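Local coordinates for protein chitosanase (Bacillus subtilis subsp. subtilis str. 168, PDB 7C6C) that hydrolyses internal beta-1,4 linkages between glucosamine units of partly acetylated chitosan as a secreted, inverting family 46 glycoside hydrolase of the lysozyme clan, at residues Val208-Val213 against Asn234-Phe239; Phe184-Tyr189 against Val213-Ala218; Arg9-Leu14 against Tyr223-Pro228; Asp152-Tyr157 against Asn194-Asp199. One frame throughout, in Å; residues are numbered along the deposited sequence. Where two conformers were deposited one is given.

Contact 1: residues Val208-Val213 against Asn234-Phe239. With LMR ((2S)-2-hydroxybutanedioic acid), chain B.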
loop_
_atom_site.group_PDB
_atom_site.type_symbol
_atom_site.label_atom_id
_atom_site.label_comp_id
_atom_site.label_asym_id
_atom_site.label_seq_id
_atom_site.Cartn_x
_atom_site.Cartn_y
_atom_site.Cartn_z
ATOM N N VAL A 208 7.413 3.755 10.248
ATOM C CA VAL A 208 8.717 3.194 9.908
ATOM C C VAL A 208 8.890 1.775 10.421
ATOM O O VAL A 208 9.718 1.032 9.889
ATOM C CB VAL A 208 9.881 4.099 10.379
ATOM C CG1 VAL A 208 9.833 5.433 9.667
ATOM C CG2 VAL A 208 9.847 4.278 11.897
ATOM N N ALA A 209 8.129 1.375 11.443
ATOM C CA ALA A 209 8.274 0.024 11.976
ATOM C C ALA A 209 8.038 -1.040 10.911
ATOM O O ALA A 209 8.571 -2.146 11.030
ATOM C CB ALA A 209 7.343 -0.194 13.168
ATOM N N ARG A 210 7.244 -0.744 9.875
ATOM C CA ARG A 210 7.016 -1.750 8.841
ATOM C C ARG A 210 8.309 -2.132 8.140
ATOM O O ARG A 210 8.478 -3.289 7.735
ATOM C CB ARG A 210 5.935 -1.292 7.853
ATOM C CG ARG A 210 6.332 -0.164 6.914
ATOM C CD ARG A 210 5.121 0.669 6.528
ATOM N NE ARG A 210 4.212 -0.034 5.625
ATOM C CZ ARG A 210 2.973 0.379 5.375
ATOM N NH1 ARG A 210 2.498 1.446 6.005
ATOM N NH2 ARG A 210 2.206 -0.267 4.509
ATOM N N VAL A 211 9.241 -1.184 8.010
ATOM C CA VAL A 211 10.538 -1.502 7.419
ATOM C C VAL A 211 11.268 -2.538 8.265
ATOM O O VAL A 211 11.842 -3.500 7.738
ATOM C CB VAL A 211 11.374 -0.223 7.217
ATOM C CG1 VAL A 211 12.786 -0.590 6.785
ATOM C CG2 VAL A 211 10.718 0.678 6.185
ATOM N N ASP A 212 11.238 -2.377 9.593
ATOM C CA ASP A 212 11.924 -3.333 10.456
ATOM C C ASP A 212 11.225 -4.686 10.480
ATOM O O ASP A 212 11.897 -5.718 10.572
ATOM C CB ASP A 212 12.084 -2.777 11.870
ATOM C CG ASP A 212 13.112 -3.546 12.676
ATOM O OD1 ASP A 212 14.287 -3.608 12.246
ATOM O OD2 ASP A 212 12.750 -4.097 13.733
ATOM N N VAL A 213 9.893 -4.719 10.396
ATOM C CA VAL A 213 9.202 -6.005 10.326
ATOM C C VAL A 213 9.646 -6.768 9.084
ATOM O O VAL A 213 9.936 -7.971 9.136
ATOM C CB VAL A 213 7.675 -5.809 10.369
ATOM C CG1 VAL A 213 6.965 -7.126 10.091
ATOM C CG2 VAL A 213 7.248 -5.250 11.713
ATOM N N ASN A 234 7.360 -3.779 18.450
ATOM C CA ASN A 234 6.981 -2.865 19.522
ATOM C C ASN A 234 5.842 -1.954 19.081
ATOM O O ASN A 234 4.932 -1.660 19.863
ATOM C CB ASN A 234 8.185 -2.037 19.971
ATOM C CG ASN A 234 9.243 -2.870 20.668
ATOM O OD1 ASN A 234 8.959 -3.947 21.193
ATOM N ND2 ASN A 234 10.475 -2.367 20.685
ATOM N N GLU A 235 5.863 -1.521 17.818
ATOM C CA GLU A 235 4.847 -0.598 17.323
ATOM C C GLU A 235 3.513 -1.302 17.098
ATOM O O GLU A 235 2.466 -0.820 17.546
ATOM C CB GLU A 235 5.330 0.048 16.026
ATOM C CG GLU A 235 4.289 0.921 15.335
ATOM C CD GLU A 235 3.916 2.143 16.153
ATOM O OE1 GLU A 235 4.772 2.625 16.922
ATOM O OE2 GLU A 235 2.768 2.622 16.031
ATOM N N TYR A 236 3.524 -2.436 16.391
ATOM C CA TYR A 236 2.278 -3.059 15.952
ATOM C C TYR A 236 1.764 -4.128 16.898
ATOM O O TYR A 236 0.558 -4.393 16.910
ATOM C CB TYR A 236 2.437 -3.690 14.562
ATOM C CG TYR A 236 2.894 -2.727 13.491
ATOM C CD1 TYR A 236 2.118 -1.629 13.130
ATOM C CD2 TYR A 236 4.108 -2.909 12.850
ATOM C CE1 TYR A 236 2.543 -0.741 12.149
ATOM C CE2 TYR A 236 4.540 -2.036 11.875
ATOM C CZ TYR A 236 3.757 -0.953 11.529
ATOM O OH TYR A 236 4.222 -0.103 10.560
ATOM N N GLY A 237 2.639 -4.761 17.668
ATOM C CA GLY A 237 2.273 -5.918 18.455
ATOM C C GLY A 237 2.762 -7.209 17.829
ATOM O O GLY A 237 3.640 -7.233 16.960
ATOM N N ASN A 238 2.166 -8.306 18.282
ATOM C CA ASN A 238 2.576 -9.648 17.896
ATOM C C ASN A 238 1.479 -10.317 17.090
ATOM O O ASN A 238 0.307 -10.279 17.480
ATOM C CB ASN A 238 2.843 -10.487 19.138
ATOM C CG ASN A 238 3.785 -9.810 20.071
ATOM O OD1 ASN A 238 4.861 -9.382 19.655
ATOM N ND2 ASN A 238 3.383 -9.664 21.331
ATOM N N PHE A 239 1.868 -10.957 15.992
ATOM C CA PHE A 239 0.925 -11.597 15.091
ATOM C C PHE A 239 1.540 -12.869 14.544
ATOM O O PHE A 239 2.764 -12.998 14.447
ATOM C CB PHE A 239 0.581 -10.701 13.888
ATOM C CG PHE A 239 0.060 -9.352 14.273
ATOM C CD1 PHE A 239 0.935 -8.313 14.551
ATOM C CD2 PHE A 239 -1.303 -9.127 14.371
ATOM C CE1 PHE A 239 0.467 -7.067 14.928
ATOM C CE2 PHE A 239 -1.784 -7.875 14.742
ATOM C CZ PHE A 239 -0.896 -6.848 15.020
HETATM C C1 LMR B . 11.137 -3.663 17.467
HETATM O O1A LMR B . 10.044 -4.214 17.710
HETATM O O1B LMR B . 12.231 -4.256 17.569
HETATM C C2 LMR B . 11.151 -2.223 17.045
HETATM O O2 LMR B . 12.504 -1.754 17.066
HETATM C C3 LMR B . 10.584 -2.063 15.635
HETATM C C4 LMR B . 9.081 -2.247 15.620
HETATM O O4A LMR B . 8.384 -1.523 16.367
HETATM O O4B LMR B . 8.585 -3.108 14.856
#
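The turn joining the two strands of the beta hairpin 229-233/237-241 packs here against the N-terminal part of helix 209-219, in the lysozyme-like fold of this family 46 chitosanase. The close side is built on Tyr236. Its CG lies anti to its own carbonyl carbon (chi1 -57°), and the ring reaches to the helix with its hydroxyl end foremost. Ala209 CB approaches the ring obliquely, 3.6 Å from Tyr236 CE2, and also meets the CB of Glu235. Arg210 N lies in the ring plane at the edge, 3.2 Å from Tyr236 OH, while Val213 CG2 touches the same edge further back, at CD2. Over one face of the ring lies Glu235 CG, displaced toward the rim. Phe18 of helix 5-20 also meets the ring. Arg210 bends at chi3 and leaves the hairpin behind, its guanidinium paired with Asp142 and with Glu19, the predicted proton donor; such a pairing would be expected to lower the pKa of Glu19 and so may tune its ionisation.

The other side is looser and opens to solvent, and malate sits between helix and turn. Asp212 approaches it at 3.5 Å, OD2 to LMR C3, and Ser233 adds a hydrogen bond. The turn itself grips both ends of the ligand through successive amides: Asn234 N gives a nearly straight bond to O1A (163°), and Glu235 N donates to O4A at 2.9 Å.

Contact 2: residues Phe184-Tyr189 against Val213-Ala218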
loop_
_atom_site.group_PDB
_atom_site.type_symbol
_atom_site.label_atom_id
_atom_site.label_comp_id
_atom_site.label_asym_id
_atom_site.label_seq_id
_atom_site.Cartn_x
_atom_site.Cartn_y
_atom_site.Cartn_z
ATOM N N PHE A 184 17.308 -1.197 -0.267
ATOM C CA PHE A 184 15.973 -0.668 -0.524
ATOM C C PHE A 184 15.261 -0.330 0.778
ATOM O O PHE A 184 14.631 0.727 0.897
ATOM C CB PHE A 184 15.148 -1.676 -1.322
ATOM C CG PHE A 184 13.814 -1.140 -1.760
ATOM C CD1 PHE A 184 12.705 -1.218 -0.930
ATOM C CD2 PHE A 184 13.675 -0.519 -2.993
ATOM C CE1 PHE A 184 11.488 -0.701 -1.330
ATOM C CE2 PHE A 184 12.457 -0.008 -3.399
ATOM C CZ PHE A 184 11.365 -0.099 -2.566
ATOM N N LEU A 185 15.339 -1.226 1.762
ATOM C CA LEU A 185 14.699 -0.963 3.046
ATOM C C LEU A 185 15.307 0.267 3.717
ATOM O O LEU A 185 14.590 1.063 4.330
ATOM C CB LEU A 185 14.768 -2.212 3.930
ATOM C CG LEU A 185 13.910 -3.383 3.433
ATOM C CD1 LEU A 185 14.302 -4.681 4.133
ATOM C CD2 LEU A 185 12.434 -3.092 3.650
ATOM N N ASP A 186 16.626 0.456 3.579
ATOM C CA ASP A 186 17.271 1.666 4.086
ATOM C C ASP A 186 16.730 2.913 3.394
ATOM O O ASP A 186 16.432 3.924 4.042
ATOM C CB ASP A 186 18.780 1.589 3.850
ATOM C CG ASP A 186 19.471 0.596 4.750
ATOM O OD1 ASP A 186 18.850 0.115 5.720
ATOM O OD2 ASP A 186 20.661 0.315 4.488
ATOM N N VAL A 187 16.635 2.864 2.062
ATOM C CA VAL A 187 16.135 3.996 1.290
ATOM C C VAL A 187 14.695 4.305 1.676
ATOM O O VAL A 187 14.313 5.470 1.843
ATOM C CB VAL A 187 16.284 3.703 -0.214
ATOM C CG1 VAL A 187 15.452 4.671 -1.043
ATOM C CG2 VAL A 187 17.754 3.763 -0.627
ATOM N N ARG A 188 13.873 3.269 1.830
ATOM C CA ARG A 188 12.485 3.495 2.215
ATOM C C ARG A 188 12.387 4.082 3.617
ATOM O O ARG A 188 11.597 5.003 3.850
ATOM C CB ARG A 188 11.680 2.202 2.101
ATOM C CG ARG A 188 10.214 2.415 2.400
ATOM C CD ARG A 188 9.378 1.188 2.098
ATOM N NE ARG A 188 7.977 1.463 2.379
ATOM C CZ ARG A 188 7.048 0.531 2.564
ATOM N NH1 ARG A 188 7.369 -0.757 2.484
ATOM N NH2 ARG A 188 5.797 0.896 2.836
ATOM N N TYR A 189 13.176 3.564 4.561
ATOM C CA TYR A 189 13.197 4.136 5.904
ATOM C C TYR A 189 13.507 5.626 5.855
ATOM O O TYR A 189 12.831 6.438 6.496
ATOM C CB TYR A 189 14.235 3.411 6.763
ATOM C CG TYR A 189 14.374 3.992 8.151
ATOM C CD1 TYR A 189 13.568 3.549 9.191
ATOM C CD2 TYR A 189 15.300 4.994 8.422
ATOM C CE1 TYR A 189 13.683 4.078 10.461
ATOM C CE2 TYR A 189 15.419 5.531 9.689
ATOM C CZ TYR A 189 14.609 5.067 10.704
ATOM O OH TYR A 189 14.714 5.590 11.972
ATOM N N VAL A 213 9.893 -4.719 10.396
ATOM C CA VAL A 213 9.202 -6.005 10.326
ATOM C C VAL A 213 9.646 -6.768 9.084
ATOM O O VAL A 213 9.936 -7.971 9.136
ATOM C CB VAL A 213 7.675 -5.809 10.369
ATOM C CG1 VAL A 213 6.965 -7.126 10.091
ATOM C CG2 VAL A 213 7.248 -5.250 11.713
ATOM N N LEU A 214 9.705 -6.072 7.945
ATOM C CA LEU A 214 10.117 -6.710 6.701
ATOM C C LEU A 214 11.579 -7.130 6.763
ATOM O O LEU A 214 11.937 -8.231 6.327
ATOM C CB LEU A 214 9.847 -5.764 5.527
ATOM C CG LEU A 214 8.360 -5.464 5.289
ATOM C CD1 LEU A 214 8.189 -4.231 4.386
ATOM C CD2 LEU A 214 7.630 -6.681 4.704
ATOM N N ARG A 215 12.436 -6.278 7.328
ATOM C CA ARG A 215 13.837 -6.644 7.473
ATOM C C ARG A 215 14.005 -7.869 8.359
ATOM O O ARG A 215 14.899 -8.686 8.118
ATOM C CB ARG A 215 14.644 -5.464 8.014
ATOM C CG ARG A 215 16.114 -5.563 7.635
ATOM C CD ARG A 215 16.982 -4.521 8.305
ATOM N NE ARG A 215 16.580 -3.144 8.018
ATOM C CZ ARG A 215 16.988 -2.428 6.969
ATOM N NH1 ARG A 215 17.800 -2.954 6.056
ATOM N NH2 ARG A 215 16.580 -1.175 6.833
ATOM N N SER A 216 13.162 -8.017 9.387
ATOM C CA SER A 216 13.273 -9.181 10.263
ATOM C C SER A 216 13.000 -10.475 9.513
ATOM O O SER A 216 13.590 -11.512 9.836
ATOM C CB SER A 216 12.331 -9.038 11.457
ATOM O OG SER A 216 12.781 -8.016 12.334
ATOM N N ILE A 217 12.106 -10.442 8.519
ATOM C CA ILE A 217 11.881 -11.617 7.683
ATOM C C ILE A 217 13.146 -11.953 6.900
ATOM O O ILE A 217 13.556 -13.119 6.810
ATOM C CB ILE A 217 10.673 -11.391 6.753
ATOM C CG1 ILE A 217 9.410 -11.045 7.555
ATOM C CG2 ILE A 217 10.459 -12.608 5.867
ATOM C CD1 ILE A 217 8.228 -10.667 6.697
ATOM N N ALA A 218 13.793 -10.926 6.337
ATOM C CA ALA A 218 15.062 -11.130 5.646
ATOM C C ALA A 218 16.109 -11.715 6.585
ATOM O O ALA A 218 16.865 -12.612 6.200
ATOM C CB ALA A 218 15.555 -9.805 5.069
#
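Leu185 and Arg215 run past one another in opposite directions, each side chain reaching toward the other's backbone. Leu185 CG is anti to its carbonyl carbon, which carries CD1 to 3.9 Å from Arg215 CA and onto the CB and CG of the arginine. In return Arg215 leaves its helix with CG anti to the backbone N, bends at chi3 (-58°), and lays one face of its guanidinium over Leu185 CB, which is 3.6 Å from Arg215 NH2. Apolar stem and flat cationic head thus cover each other. Asp186 crosses the arginine at about a right angle. The salt bridge between Asp186 OD1 and Arg215 NH2 is short, 2.8 Å, but its hydrogen bond is weak, with an N-H...O angle of 126°; the carboxylate and guanidinium planes are turned 38° apart. Arg215 NH1 is taken by the carbonyl oxygen of Asn182, which helps to fix the head.

The two segments form an antiparallel helix pair, helix 177-193 against helix 209-219, within the helical body of the enzyme; the local axes stand 11.0 Å apart, a wide spacing bridged by long side chains. On the buried side Leu214 meets Leu185 at about a right angle, CB to CD2 at 4.2 Å. Arg188 runs out extended from CG to NE and passes Leu214 CD1 obliquely with NH1; its guanidinium is held by Asp142, Gln146 and His147 of helix 134-147.

Contact 3: residues Arg9-Leu14 against Tyr223-Pro228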
loop_
_atom_site.group_PDB
_atom_site.type_symbol
_atom_site.label_atom_id
_atom_site.label_comp_id
_atom_site.label_asym_id
_atom_site.label_seq_id
_atom_site.Cartn_x
_atom_site.Cartn_y
_atom_site.Cartn_z
ATOM N N ARG A 9 -1.025 -13.867 -0.174
ATOM C CA ARG A 9 -1.802 -13.706 1.048
ATOM C C ARG A 9 -0.923 -13.207 2.186
ATOM O O ARG A 9 -1.301 -12.284 2.915
ATOM C CB ARG A 9 -2.484 -15.019 1.435
ATOM C CG ARG A 9 -3.264 -14.895 2.741
ATOM C CD ARG A 9 -3.827 -16.212 3.265
ATOM N NE ARG A 9 -2.875 -17.315 3.200
ATOM C CZ ARG A 9 -1.877 -17.533 4.050
ATOM N NH1 ARG A 9 -1.661 -16.704 5.073
ATOM N NH2 ARG A 9 -1.088 -18.591 3.859
ATOM N N ARG A 10 0.254 -13.818 2.363
ATOM C CA ARG A 10 1.146 -13.398 3.439
ATOM C C ARG A 10 1.570 -11.945 3.269
ATOM O O ARG A 10 1.599 -11.179 4.243
ATOM C CB ARG A 10 2.360 -14.328 3.508
ATOM C CG ARG A 10 1.981 -15.741 3.893
ATOM C CD ARG A 10 3.169 -16.672 4.039
ATOM N NE ARG A 10 2.677 -17.998 4.392
ATOM C CZ ARG A 10 2.892 -19.104 3.691
ATOM N NH1 ARG A 10 3.659 -19.079 2.608
ATOM N NH2 ARG A 10 2.341 -20.239 4.093
ATOM N N ALA A 11 1.913 -11.552 2.037
ATOM C CA ALA A 11 2.272 -10.163 1.769
ATOM C C ALA A 11 1.138 -9.225 2.150
ATOM O O ALA A 11 1.369 -8.158 2.737
ATOM C CB ALA A 11 2.614 -9.996 0.291
ATOM N N GLU A 12 -0.097 -9.606 1.818
ATOM C CA GLU A 12 -1.248 -8.762 2.115
ATOM C C GLU A 12 -1.543 -8.710 3.610
ATOM O O GLU A 12 -1.974 -7.668 4.122
ATOM C CB GLU A 12 -2.456 -9.239 1.305
ATOM C CG GLU A 12 -2.243 -8.996 -0.176
ATOM C CD GLU A 12 -3.270 -9.639 -1.088
ATOM O OE1 GLU A 12 -3.950 -10.595 -0.664
ATOM O OE2 GLU A 12 -3.387 -9.183 -2.248
ATOM N N GLN A 13 -1.328 -9.813 4.330
ATOM C CA GLN A 13 -1.540 -9.790 5.772
ATOM C C GLN A 13 -0.481 -8.957 6.483
ATOM O O GLN A 13 -0.779 -8.306 7.494
ATOM C CB GLN A 13 -1.648 -11.212 6.317
ATOM C CG GLN A 13 -2.903 -11.893 5.811
ATOM C CD GLN A 13 -3.128 -13.248 6.429
ATOM O OE1 GLN A 13 -2.377 -13.676 7.310
ATOM N NE2 GLN A 13 -4.166 -13.940 5.971
ATOM N N LEU A 14 0.749 -8.934 5.955
ATOM C CA LEU A 14 1.752 -8.000 6.462
ATOM C C LEU A 14 1.295 -6.558 6.262
ATOM O O LEU A 14 1.263 -5.762 7.212
ATOM C CB LEU A 14 3.096 -8.244 5.770
ATOM C CG LEU A 14 3.821 -9.523 6.201
ATOM C CD1 LEU A 14 4.898 -9.895 5.198
ATOM C CD2 LEU A 14 4.397 -9.359 7.601
ATOM N N TYR A 223 13.272 -15.658 2.541
ATOM C CA TYR A 223 13.056 -14.915 1.299
ATOM C C TYR A 223 11.964 -15.514 0.423
ATOM O O TYR A 223 11.446 -14.817 -0.456
ATOM C CB TYR A 223 14.362 -14.759 0.522
ATOM C CG TYR A 223 15.287 -13.738 1.133
ATOM C CD1 TYR A 223 16.155 -14.097 2.155
ATOM C CD2 TYR A 223 15.290 -12.415 0.702
ATOM C CE1 TYR A 223 17.006 -13.178 2.725
ATOM C CE2 TYR A 223 16.137 -11.482 1.276
ATOM C CZ TYR A 223 16.997 -11.879 2.290
ATOM O OH TYR A 223 17.859 -10.982 2.879
ATOM N N ASN A 224 11.597 -16.775 0.638
ATOM C CA ASN A 224 10.463 -17.362 -0.063
ATOM C C ASN A 224 9.135 -17.055 0.610
ATOM O O ASN A 224 8.088 -17.475 0.101
ATOM C CB ASN A 224 10.626 -18.876 -0.205
ATOM C CG ASN A 224 9.804 -19.443 -1.350
ATOM O OD1 ASN A 224 9.828 -18.924 -2.466
ATOM N ND2 ASN A 224 9.063 -20.501 -1.077
ATOM N N LEU A 225 9.154 -16.341 1.734
ATOM C CA LEU A 225 7.932 -15.968 2.444
ATOM C C LEU A 225 7.111 -17.207 2.792
ATOM O O LEU A 225 5.897 -17.256 2.583
ATOM C CB LEU A 225 7.102 -14.939 1.663
ATOM C CG LEU A 225 6.337 -13.874 2.450
ATOM C CD1 LEU A 225 7.256 -13.033 3.317
ATOM C CD2 LEU A 225 5.572 -12.992 1.479
ATOM N N ASN A 226 7.801 -18.224 3.307
ATOM C CA ASN A 226 7.143 -19.410 3.830
ATOM C C ASN A 226 6.460 -19.087 5.156
ATOM O O ASN A 226 6.814 -18.135 5.854
ATOM C CB ASN A 226 8.169 -20.516 4.073
ATOM C CG ASN A 226 8.818 -21.019 2.795
ATOM O OD1 ASN A 226 8.230 -20.973 1.722
ATOM N ND2 ASN A 226 10.033 -21.520 2.917
ATOM N N GLY A 227 5.487 -19.918 5.519
ATOM C CA GLY A 227 4.778 -19.748 6.764
ATOM C C GLY A 227 4.909 -20.942 7.687
ATOM O O GLY A 227 5.353 -22.020 7.282
ATOM N N PRO A 228 4.523 -20.773 8.960
ATOM C CA PRO A 228 4.005 -19.528 9.536
ATOM C C PRO A 228 5.089 -18.480 9.711
ATOM O O PRO A 228 6.266 -18.816 9.880
ATOM C CB PRO A 228 3.493 -19.976 10.912
ATOM C CG PRO A 228 4.359 -21.150 11.263
ATOM C CD PRO A 228 4.577 -21.861 9.953
#
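Arg10 opens the contact, running out extended from CG to NE across the loop that follows helix 209-219. Its CB rests 4.0 Å from Leu225 CD2; with CG anti to the carbonyl carbon (chi1 -65°) the extended chain carries the head over the backbone beyond. NH1 donates to Leu225 O at 2.9 Å, on a lone pair in the carbonyl plane, though the bond is bent (137°) and the oxygen lies 30° out of the guanidinium plane. The same head lies flat against the next peptide: Gly227 N sits over the centre of one guanidinium face, 3.3 Å from CZ, with Asn226 C toward the rim. The guanidinium can lie this close because Gly227 has no side chain on that side. NE pairs with the C-terminal carboxylate of Lys242.

This is the N-terminal helix 5-20 receiving a coil that leads into strand 229-233; with the Lys242 carboxylate bound to Arg10, that helix and the C terminus meet here. Leu225, with left-handed helical backbone angles, turns its branches toward the helix. At Ala11 its CD2 lies 4.0 Å from the backbone N and near CB. One turn on from Arg10, Leu14 CD1 meets Leu225 CD1 at 4.4 Å, with Ile217 of helix 209-219 touching both leucines.

Contact 4: residues Asp152-Tyr157 against Asn194-Asp199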
loop_
_atom_site.group_PDB
_atom_site.type_symbol
_atom_site.label_atom_id
_atom_site.label_comp_id
_atom_site.label_asym_id
_atom_site.label_seq_id
_atom_site.Cartn_x
_atom_site.Cartn_y
_atom_site.Cartn_z
ATOM N N ASP A 152 6.610 11.501 -8.119
ATOM C CA ASP A 152 7.131 12.385 -7.087
ATOM C C ASP A 152 8.317 11.737 -6.381
ATOM O O ASP A 152 8.545 10.529 -6.492
ATOM C CB ASP A 152 6.024 12.672 -6.081
ATOM C CG ASP A 152 5.498 11.417 -5.447
ATOM O OD1 ASP A 152 4.741 10.682 -6.116
ATOM O OD2 ASP A 152 5.878 11.147 -4.290
ATOM N N PRO A 153 9.088 12.517 -5.613
ATOM C CA PRO A 153 10.302 11.965 -4.983
ATOM C C PRO A 153 10.046 10.934 -3.892
ATOM O O PRO A 153 11.008 10.291 -3.449
ATOM C CB PRO A 153 11.003 13.205 -4.410
ATOM C CG PRO A 153 10.438 14.355 -5.170
ATOM C CD PRO A 153 9.023 13.984 -5.472
ATOM N N ASP A 154 8.809 10.763 -3.428
ATOM C CA ASP A 154 8.479 9.755 -2.426
ATOM C C ASP A 154 7.851 8.512 -3.039
ATOM O O ASP A 154 7.416 7.618 -2.301
ATOM C CB ASP A 154 7.524 10.336 -1.380
ATOM C CG ASP A 154 8.091 11.551 -0.674
ATOM O OD1 ASP A 154 9.305 11.572 -0.385
ATOM O OD2 ASP A 154 7.317 12.492 -0.405
ATOM N N SER A 155 7.804 8.432 -4.368
ATOM C CA SER A 155 7.064 7.389 -5.056
ATOM C C SER A 155 7.833 6.072 -5.079
ATOM O O SER A 155 9.049 6.017 -4.884
ATOM C CB SER A 155 6.764 7.801 -6.494
ATOM O OG SER A 155 7.964 7.939 -7.241
ATOM N N PHE A 156 7.078 5.007 -5.347
ATOM C CA PHE A 156 7.605 3.655 -5.515
ATOM C C PHE A 156 8.819 3.627 -6.441
ATOM O O PHE A 156 9.889 3.127 -6.069
ATOM C CB PHE A 156 6.451 2.820 -6.077
ATOM C CG PHE A 156 6.776 1.389 -6.400
ATOM C CD1 PHE A 156 7.580 0.604 -5.583
ATOM C CD2 PHE A 156 6.203 0.813 -7.526
ATOM C CE1 PHE A 156 7.815 -0.725 -5.908
ATOM C CE2 PHE A 156 6.432 -0.505 -7.854
ATOM C CZ PHE A 156 7.237 -1.277 -7.044
ATOM N N TYR A 157 8.673 4.152 -7.659
ATOM C CA TYR A 157 9.777 4.064 -8.610
ATOM C C TYR A 157 10.932 4.984 -8.230
ATOM O O TYR A 157 12.090 4.658 -8.509
ATOM C CB TYR A 157 9.286 4.301 -10.040
ATOM C CG TYR A 157 10.318 3.990 -11.105
ATOM C CD1 TYR A 157 11.037 2.800 -11.084
ATOM C CD2 TYR A 157 10.567 4.888 -12.137
ATOM C CE1 TYR A 157 11.983 2.518 -12.053
ATOM C CE2 TYR A 157 11.509 4.614 -13.110
ATOM C CZ TYR A 157 12.210 3.428 -13.064
ATOM O OH TYR A 157 13.150 3.149 -14.028
ATOM N N ASN A 194 11.818 11.386 6.349
ATOM C CA ASN A 194 11.951 12.748 5.831
ATOM C C ASN A 194 11.445 12.801 4.400
ATOM O O ASN A 194 12.216 12.992 3.451
ATOM C CB ASN A 194 13.395 13.240 5.949
ATOM C CG ASN A 194 13.811 13.466 7.390
ATOM O OD1 ASN A 194 13.326 14.391 8.047
ATOM N ND2 ASN A 194 14.701 12.622 7.889
ATOM N N PRO A 195 10.137 12.641 4.208
ATOM C CA PRO A 195 9.589 12.668 2.851
ATOM C C PRO A 195 9.655 14.063 2.257
ATOM O O PRO A 195 9.644 15.072 2.968
ATOM C CB PRO A 195 8.131 12.238 3.049
ATOM C CG PRO A 195 7.818 12.602 4.454
ATOM C CD PRO A 195 9.092 12.427 5.225
ATOM N N ALA A 196 9.731 14.105 0.926
ATOM C CA ALA A 196 9.630 15.382 0.230
ATOM C C ALA A 196 8.278 16.041 0.472
ATOM O O ALA A 196 8.185 17.269 0.539
ATOM C CB ALA A 196 9.868 15.182 -1.268
ATOM N N ASN A 197 7.227 15.244 0.621
ATOM C CA ASN A 197 5.871 15.741 0.841
ATOM C C ASN A 197 5.698 15.994 2.334
ATOM O O ASN A 197 5.553 15.057 3.125
ATOM C CB ASN A 197 4.880 14.709 0.317
ATOM C CG ASN A 197 3.448 15.001 0.712
ATOM O OD1 ASN A 197 3.100 16.118 1.087
ATOM N ND2 ASN A 197 2.600 13.989 0.611
ATOM N N HIS A 198 5.714 17.273 2.724
ATOM C CA HIS A 198 5.622 17.608 4.140
ATOM C C HIS A 198 4.280 17.220 4.742
ATOM O O HIS A 198 4.204 16.994 5.954
ATOM C CB HIS A 198 5.875 19.098 4.357
ATOM C CG HIS A 198 7.257 19.536 3.990
ATOM N ND1 HIS A 198 7.654 20.855 4.023
ATOM C CD2 HIS A 198 8.336 18.827 3.579
ATOM C CE1 HIS A 198 8.919 20.940 3.647
ATOM N NE2 HIS A 198 9.355 19.724 3.373
ATOM N N ASP A 199 3.220 17.140 3.925
ATOM C CA ASP A 199 1.893 16.818 4.447
ATOM C C ASP A 199 1.890 15.476 5.170
ATOM O O ASP A 199 1.097 15.267 6.097
ATOM C CB ASP A 199 0.866 16.725 3.304
ATOM C CG ASP A 199 0.548 18.061 2.652
ATOM O OD1 ASP A 199 0.849 19.119 3.244
ATOM O OD2 ASP A 199 -0.048 18.043 1.542
HETATM O O HOH W 1 4.397 11.667 -0.429
#
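Two hydrogen bonds from consecutive backbone amides to one carboxylate carry this contact. Asp154, with CG anti to its carbonyl carbon (chi1 -58°), directs its carboxylate at the turn after helix 177-193. Ala196 N donates to OD1 at 2.9 Å and Asn197 N donates to OD2, also at 2.9 Å; both oxygens use their syn lone pairs, so the group faces the two N-H bonds like a fork, and its rotation is fixed. Asp191 lies near OD1, a like charge that the pair of amides may help to offset. A water adds a further link, donating to Asp154 OD2 and accepting from Asn197 ND2 at 3.1 Å.

Van der Waals contacts flank this grip. Pro153 CB makes an apolar contact with Ala196 CB at 3.9 Å, while the Pro195 ring crosses the carboxylate obliquely, its CB 3.6 Å from Asp154 OD2.

Bonds within each segment shape the partners. Residues Asp152 to Ser155 form a type I beta turn in which Asp152 O accepts from both the N and the OG of Ser155. Asp152 OD2 also takes the N-H of Asp154 in an Asx turn, met from above the carboxylate plane. A second Asx turn joins Asn197 OD1 to Asp199 N at 3.0 Å.

Ser155 is the N-cap of helix 156-167, its OG bonded to Ala158 N, and Asp154 O is held by His147 at the end of helix 134-147. The contact therefore ties the start of helix 156-167 to the link between helices 177-193 and 201-205; Trp204 of the latter helix touches both Asp154 and Pro195.

From the N terminus, helix 5-20 supplies the first half of contact 3, which closes only some 210 residues later and so embraces contacts 2 and 4. Contact 4 opens at the start of helix 156-167 and closes after helix 177-193; contact 2 begins on that latter helix and ends on 209-219, so the two cross. Contact 1 starts on helix 209-219, crosses contacts 2 and 3, and closes last, at the C-terminal hairpin. Contacts 1 and 2 share Val213, which also packs on Leu14 of contact 3, while Ala218 against Tyr223 ties contact 2 to contact 3. Contact 4 stands apart, its centre about 27 Å from that of contact 3, on the opposite side of the chain's centre.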